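Local coordinates for protein nucleotidyl transferase (Methanothermobacter thermautotrophicus, PDB 6PLJ) that probably transfers a nucleotidyl group, as a MobA-like NTP transferase linked to pseudomurein cell wall synthesis in a methanogenic archaeon, at residues A178-L181 against R182-P186; P194-W197 against M198-E201. All blocks are in the same frame, centred on the assembly; numbering follows the deposited sequence. Where two conformers were deposited one is given.

Contact 1 of 2, residues A178-L181 against R182-P186; sequences ADLL and RDYLP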
ATOM      1  N   ALA A 178       4.265   7.537 -13.302  1.00 10.58           N
ATOM      2  CA  ALA A 178       3.128   6.799 -13.825  1.00 10.90           C
ATOM      3  C   ALA A 178       3.498   6.040 -15.107  1.00 10.67           C
ATOM      4  O   ALA A 178       3.112   4.892 -15.254  1.00  9.92           O
ATOM      5  CB  ALA A 178       1.936   7.721 -14.068  1.00 11.31           C
ATOM      6  N   ASP A 179       4.272   6.650 -16.015  1.00 11.27           N
ATOM      7  CA  ASP A 179       4.628   5.945 -17.253  1.00 11.72           C
ATOM      8  C   ASP A 179       5.458   4.706 -16.921  1.00 11.16           C
ATOM      9  O   ASP A 179       5.256   3.658 -17.522  1.00 11.35           O
ATOM     10  CB  ASP A 179       5.469   6.800 -18.202  1.00 12.72           C
ATOM     11  CG  ASP A 179       4.692   7.869 -18.916  1.00 14.22           C
ATOM     12  OD1 ASP A 179       3.443   7.847 -18.928  1.00 15.58           O
ATOM     13  OD2 ASP A 179       5.376   8.742 -19.518  1.00 15.33           O
ATOM     14  N   LEU A 180       6.396   4.834 -15.981  1.00 10.99           N
ATOM     15  CA  LEU A 180       7.230   3.696 -15.585  1.00 11.01           C
ATOM     16  C   LEU A 180       6.358   2.596 -14.992  1.00 10.80           C
ATOM     17  O   LEU A 180       6.532   1.410 -15.306  1.00 10.34           O
ATOM     18  CB  LEU A 180       8.306   4.136 -14.598  1.00 11.46           C
ATOM     19  CG  LEU A 180       9.272   3.034 -14.130  1.00 12.03           C
ATOM     20  CD1 LEU A 180      10.663   3.597 -13.910  1.00 12.60           C
ATOM     21  CD2 LEU A 180       8.781   2.314 -12.881  1.00 11.96           C
ATOM     22  N   LEU A 181       5.426   2.958 -14.120  1.00 10.43           N
ATOM     23  CA  LEU A 181       4.505   1.938 -13.590  1.00 10.58           C
ATOM     24  C   LEU A 181       3.639   1.284 -14.667  1.00 10.94           C
ATOM     25  O   LEU A 181       3.364   0.084 -14.606  1.00 10.95           O
ATOM     26  CB  LEU A 181       3.632   2.498 -12.470  1.00 10.46           C
ATOM     27  CG  LEU A 181       4.405   2.833 -11.200  1.00 10.62           C
ATOM     28  CD1 LEU A 181       3.547   3.652 -10.251  1.00 11.13           C
ATOM     29  CD2 LEU A 181       4.894   1.559 -10.524  1.00 10.91           C
ATOM     30  N   ARG A 182       3.192   2.063 -15.647  1.00 11.12           N
ATOM     31  CA  ARG A 182       2.398   1.498 -16.730  1.00 12.01           C
ATOM     32  C   ARG A 182       3.211   0.518 -17.572  1.00 12.39           C
ATOM     33  O   ARG A 182       2.644  -0.403 -18.135  1.00 13.29           O
ATOM     34  CB  ARG A 182       1.799   2.601 -17.612  1.00 12.46           C
ATOM     35  CG  ARG A 182       0.699   3.421 -16.959  1.00 13.31           C
ATOM     36  CD  ARG A 182      -0.514   2.604 -16.547  1.00 14.03           C
ATOM     37  NE  ARG A 182      -1.252   1.993 -17.653  1.00 15.10           N
ATOM     38  CZ  ARG A 182      -2.344   2.496 -18.240  1.00 16.32           C
ATOM     39  NH1 ARG A 182      -2.926   1.821 -19.217  1.00 17.60           N
ATOM     40  NH2 ARG A 182      -2.867   3.657 -17.864  1.00 16.82           N
ATOM     41  N   ASP A 183       4.525   0.699 -17.647  1.00 12.64           N
ATOM     42  CA  ASP A 183       5.393  -0.265 -18.355  1.00 12.84           C
ATOM     43  C   ASP A 183       5.727  -1.510 -17.525  1.00 13.70           C
ATOM     44  O   ASP A 183       5.820  -2.603 -18.083  1.00 15.42           O
ATOM     45  CB  ASP A 183       6.673   0.419 -18.836  1.00 12.88           C
ATOM     46  CG  ASP A 183       6.417   1.413 -19.975  1.00 12.63           C
ATOM     47  OD1 ASP A 183       5.374   1.306 -20.655  1.00 13.43           O
ATOM     48  OD2 ASP A 183       7.283   2.278 -20.192  1.00 12.50           O
ATOM     49  N   TYR A 184       5.900  -1.361 -16.213  1.00 13.36           N
ATOM     50  CA  TYR A 184       6.277  -2.505 -15.350  1.00 13.93           C
ATOM     51  C   TYR A 184       5.109  -3.281 -14.761  1.00 14.22           C
ATOM     52  O   TYR A 184       5.161  -4.503 -14.727  1.00 14.09           O
ATOM     53  CB  TYR A 184       7.225  -2.063 -14.229  1.00 14.62           C
ATOM     54  CG  TYR A 184       8.650  -2.019 -14.679  1.00 15.77           C
ATOM     55  CD1 TYR A 184       9.410  -3.190 -14.737  1.00 17.36           C
ATOM     56  CD2 TYR A 184       9.243  -0.825 -15.070  1.00 16.49           C
ATOM     57  CE1 TYR A 184      10.732  -3.166 -15.165  1.00 18.45           C
ATOM     58  CE2 TYR A 184      10.568  -0.790 -15.494  1.00 18.07           C
ATOM     59  CZ  TYR A 184      11.299  -1.962 -15.546  1.00 18.96           C
ATOM     60  OH  TYR A 184      12.605  -1.919 -15.974  1.00 22.24           O
ATOM     61  N   LEU A 185       4.060  -2.606 -14.288  1.00 13.29           N
ATOM     62  CA  LEU A 185       2.965  -3.323 -13.617  1.00 13.93           C
ATOM     63  C   LEU A 185       2.302  -4.437 -14.441  1.00 15.36           C
ATOM     64  O   LEU A 185       1.901  -5.447 -13.853  1.00 15.45           O
ATOM     65  CB  LEU A 185       1.889  -2.361 -13.082  1.00 13.64           C
ATOM     66  CG  LEU A 185       2.314  -1.514 -11.885  1.00 13.15           C
ATOM     67  CD1 LEU A 185       1.268  -0.452 -11.594  1.00 13.04           C
ATOM     68  CD2 LEU A 185       2.567  -2.362 -10.632  1.00 13.44           C
ATOM     69  N   PRO A 186       2.207  -4.289 -15.777  1.00 16.32           N
ATOM     70  CA  PRO A 186       1.660  -5.415 -16.569  1.00 17.48           C
ATOM     71  C   PRO A 186       2.518  -6.681 -16.584  1.00 19.31           C
ATOM     72  O   PRO A 186       2.014  -7.749 -16.973  1.00 20.89           O
ATOM     73  CB  PRO A 186       1.580  -4.846 -17.983  1.00 17.42           C
ATOM     74  CG  PRO A 186       1.529  -3.376 -17.812  1.00 17.11           C
ATOM     75  CD  PRO A 186       2.422  -3.110 -16.632  1.00 16.61           C
TER
HETATM   76  O   HOH W   1       4.531   3.939 -20.154  1.00 14.13           O
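Leu181 meets Leu185 one turn further along the chain. Two links join them. The amide of Leu185 donates to Leu181 O, with 2.8 Å between Leu185 N and Leu181 O and an N-H...O angle of 161°. Beside this bond, Leu185 CD1 rests against Leu181 CB at 3.9 Å. The Leu185 side chain reaches back because its CG stands anti to its own carbonyl carbon (chi1 -71°), next to the backbone N. Leu181 also packs on Ile126 and Cys128 of strand 125-130, and Leu185 on Leu114 of helix 110-120. With an alanine in place of Leu185, a gap would probably open beside Leu181 CB and Leu114. Arg182 CG lies 3.3 Å from Ala178 O, which accepts the Arg182 amide. The Arg182 side chain also touches Leu115, Val118 and Arg119 of helix 110-120. Leu180 turns the other way, its CG anti to the backbone N (chi1 -179°). This brings Leu180 CD2 to 3.9 Å from Tyr184 CD2. Leu180 O lies at the edge of the same ring and accepts the Tyr184 amide at 3.0 Å from Tyr184 N. Tyr184 OH is hydrogen-bonded to Asp202 OD2. A water donates to Asp179 O at 2.7 Å and, weakly, to Asp183 OD1. The turn is thus divided: Leu181 and Leu185 are buried, Leu180 lies at the margin, Arg182 lies along helix 110-120, and both aspartates face solvent.

Contact 2 of 2, residues P194-W197 against M198-E201; sequences PLLW and MMLE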
ATOM      1  N   PRO A 194       8.880  -9.327  -6.779  1.00 20.08           N
ATOM      2  CA  PRO A 194       9.537  -9.743  -8.035  1.00 20.93           C
ATOM      3  C   PRO A 194       9.696  -8.623  -9.074  1.00 20.04           C
ATOM      4  O   PRO A 194      10.735  -8.552  -9.750  1.00 20.18           O
ATOM      5  CB  PRO A 194       8.633 -10.872  -8.547  1.00 20.89           C
ATOM      6  CG  PRO A 194       7.997 -11.418  -7.329  1.00 21.51           C
ATOM      7  CD  PRO A 194       7.775 -10.234  -6.424  1.00 21.52           C
ATOM      8  N   LEU A 195       8.712  -7.722  -9.178  1.00 20.02           N
ATOM      9  CA  LEU A 195       8.861  -6.553 -10.054  1.00 19.10           C
ATOM     10  C   LEU A 195       9.990  -5.616  -9.661  1.00 18.02           C
ATOM     11  O   LEU A 195      10.615  -5.016 -10.521  1.00 18.44           O
ATOM     12  CB  LEU A 195       7.561  -5.719 -10.140  1.00 20.02           C
ATOM     13  CG  LEU A 195       6.477  -6.135 -11.111  1.00 20.89           C
ATOM     14  CD1 LEU A 195       5.372  -5.082 -11.093  1.00 20.50           C
ATOM     15  CD2 LEU A 195       7.018  -6.324 -12.528  1.00 20.47           C
ATOM     16  N   LEU A 196      10.224  -5.438  -8.360  1.00 16.50           N
ATOM     17  CA  LEU A 196      11.297  -4.566  -7.916  1.00 16.56           C
ATOM     18  C   LEU A 196      12.675  -5.148  -8.304  1.00 17.39           C
ATOM     19  O   LEU A 196      13.566  -4.419  -8.737  1.00 17.51           O
ATOM     20  CB  LEU A 196      11.207  -4.338  -6.410  1.00 16.32           C
ATOM     21  CG  LEU A 196       9.943  -3.624  -5.930  1.00 15.90           C
ATOM     22  CD1 LEU A 196       9.826  -3.729  -4.418  1.00 16.12           C
ATOM     23  CD2 LEU A 196       9.949  -2.172  -6.370  1.00 15.55           C
ATOM     24  N   TRP A 197      12.811  -6.459  -8.155  1.00 18.86           N
ATOM     25  CA  TRP A 197      14.019  -7.167  -8.597  1.00 19.88           C
ATOM     26  C   TRP A 197      14.213  -7.050 -10.114  1.00 21.19           C
ATOM     27  O   TRP A 197      15.332  -6.864 -10.575  1.00 22.16           O
ATOM     28  CB  TRP A 197      13.959  -8.639  -8.200  1.00 19.72           C
ATOM     29  CG  TRP A 197      14.189  -8.904  -6.747  1.00 19.37           C
ATOM     30  CD1 TRP A 197      13.263  -9.305  -5.830  1.00 19.87           C
ATOM     31  CD2 TRP A 197      15.441  -8.842  -6.051  1.00 19.77           C
ATOM     32  NE1 TRP A 197      13.851  -9.481  -4.605  1.00 19.48           N
ATOM     33  CE2 TRP A 197      15.189  -9.210  -4.711  1.00 19.70           C
ATOM     34  CE3 TRP A 197      16.748  -8.509  -6.428  1.00 20.07           C
ATOM     35  CZ2 TRP A 197      16.200  -9.267  -3.743  1.00 19.52           C
ATOM     36  CZ3 TRP A 197      17.757  -8.553  -5.459  1.00 20.39           C
ATOM     37  CH2 TRP A 197      17.469  -8.925  -4.134  1.00 19.82           C
ATOM     38  N   MET A 198      13.118  -7.157 -10.867  0.50 22.76           N
ATOM     39  CA  MET A 198      13.128  -6.923 -12.320  0.50 24.16           C
ATOM     40  C   MET A 198      13.634  -5.528 -12.662  0.50 23.61           C
ATOM     41  O   MET A 198      14.515  -5.371 -13.507  0.50 24.43           O
ATOM     42  CB  MET A 198      11.724  -7.081 -12.896  0.50 26.29           C
ATOM     43  CG  MET A 198      11.342  -8.488 -13.306  0.50 28.14           C
ATOM     44  SD  MET A 198       9.936  -8.423 -14.430  0.50 32.02           S
ATOM     45  CE  MET A 198      10.421  -7.040 -15.460  0.50 31.16           C
ATOM     46  N   MET A 199      13.068  -4.519 -11.998  1.00 21.95           N
ATOM     47  CA  MET A 199      13.500  -3.135 -12.158  1.00 21.64           C
ATOM     48  C   MET A 199      14.994  -2.931 -11.902  1.00 22.92           C
ATOM     49  O   MET A 199      15.680  -2.267 -12.681  1.00 22.18           O
ATOM     50  CB  MET A 199      12.715  -2.205 -11.218  1.00 21.47           C
ATOM     51  CG  MET A 199      11.278  -1.978 -11.624  1.00 20.71           C
ATOM     52  SD  MET A 199      10.408  -1.025 -10.350  1.00 19.76           S
ATOM     53  CE  MET A 199       8.746  -1.201 -10.990  1.00 20.24           C
ATOM     54  N   LEU A 200      15.490  -3.495 -10.802  1.00 22.34           N
ATOM     55  CA  LEU A 200      16.917  -3.406 -10.491  1.00 23.02           C
ATOM     56  C   LEU A 200      17.785  -4.060 -11.579  1.00 23.64           C
ATOM     57  O   LEU A 200      18.797  -3.477 -11.978  1.00 24.56           O
ATOM     58  CB  LEU A 200      17.206  -4.035  -9.126  1.00 22.90           C
ATOM     59  CG  LEU A 200      16.690  -3.223  -7.930  1.00 21.97           C
ATOM     60  CD1 LEU A 200      16.724  -4.089  -6.675  1.00 22.42           C
ATOM     61  CD2 LEU A 200      17.488  -1.950  -7.719  1.00 22.12           C
ATOM     62  N   GLU A 201      17.372  -5.230 -12.057  1.00 25.80           N
ATOM     63  CA  GLU A 201      18.066  -5.932 -13.163  1.00 28.15           C
ATOM     64  C   GLU A 201      18.109  -5.071 -14.425  1.00 29.04           C
ATOM     65  O   GLU A 201      19.126  -5.031 -15.129  1.00 28.54           O
ATOM     66  CB  GLU A 201      17.382  -7.260 -13.484  1.00 29.58           C
ATOM     67  CG  GLU A 201      17.569  -8.339 -12.424  0.70 31.76           C
ATOM     68  CD  GLU A 201      16.520  -9.445 -12.480  0.70 33.77           C
ATOM     69  OE1 GLU A 201      15.678  -9.464 -13.409  0.70 35.60           O
ATOM     70  OE2 GLU A 201      16.539 -10.312 -11.583  0.70 35.58           O
TER
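Helix 192-201 is an alpha-helix lying against the mixed sheet of a MobA-like NTP transferase domain, and this contact joins its successive turns. Four consecutive i to i+4 backbone bonds run from Met198, Met199, Leu200 and Glu201 to Pro194, Leu195, Leu196 and Trp197. They are regular, with N-H...O angles between 160° and 166°. The bond from Met199 N to Leu195 O measures 2.9 Å. Side chains three residues apart add apolar contacts. Leu195 CD2 approaches Met198 SD at 4.1 Å, and the two chains pass at a slant. Met198 was modelled in two conformers, so this sulfur contact is doubtful. Leu196 CD2 meets Met199 SD at 4.2 Å. Met199 is extended beyond CG (chi2 174°), which carries its sulfur away from the helix axis. It also packs on Val153, beside Leu196 on Ile155, both in strand 152-157. Trp197 lies on a more open side. The Trp197 side chain also touches Asn166 and Ala167, both in loops. Trp197 NE1 makes a weak hydrogen bond to Asn193 OD1. Leu200 CD1 comes obliquely to the indole, 4.4 Å from Trp197 CE3. The extended Glu201 side chain runs past the end of the same turn, with Glu201 CG 3.3 Å from Trp197 O.

Overall arrangement
Followed from the N terminus, the chain leaves strand 174-177 of the mixed sheet and enters helix 178-184, which holds contact 1. A loop then leads to helix 192-201, which holds contact 2. The contacts are in series and neither encloses the other. Each joins adjacent turns of its own helix and closes no long loop. Their centres lie about 12 Å apart, and the helices pack together. Tyr184 CB of contact 1 touches Met199 CE of contact 2 at 3.7 Å, and Leu185 rests on Leu195. Contact 1 leans on strand 125-130 and helix 110-120. Contact 2 leans on strand 152-157 before the chain returns to the sheet through strand 205-210.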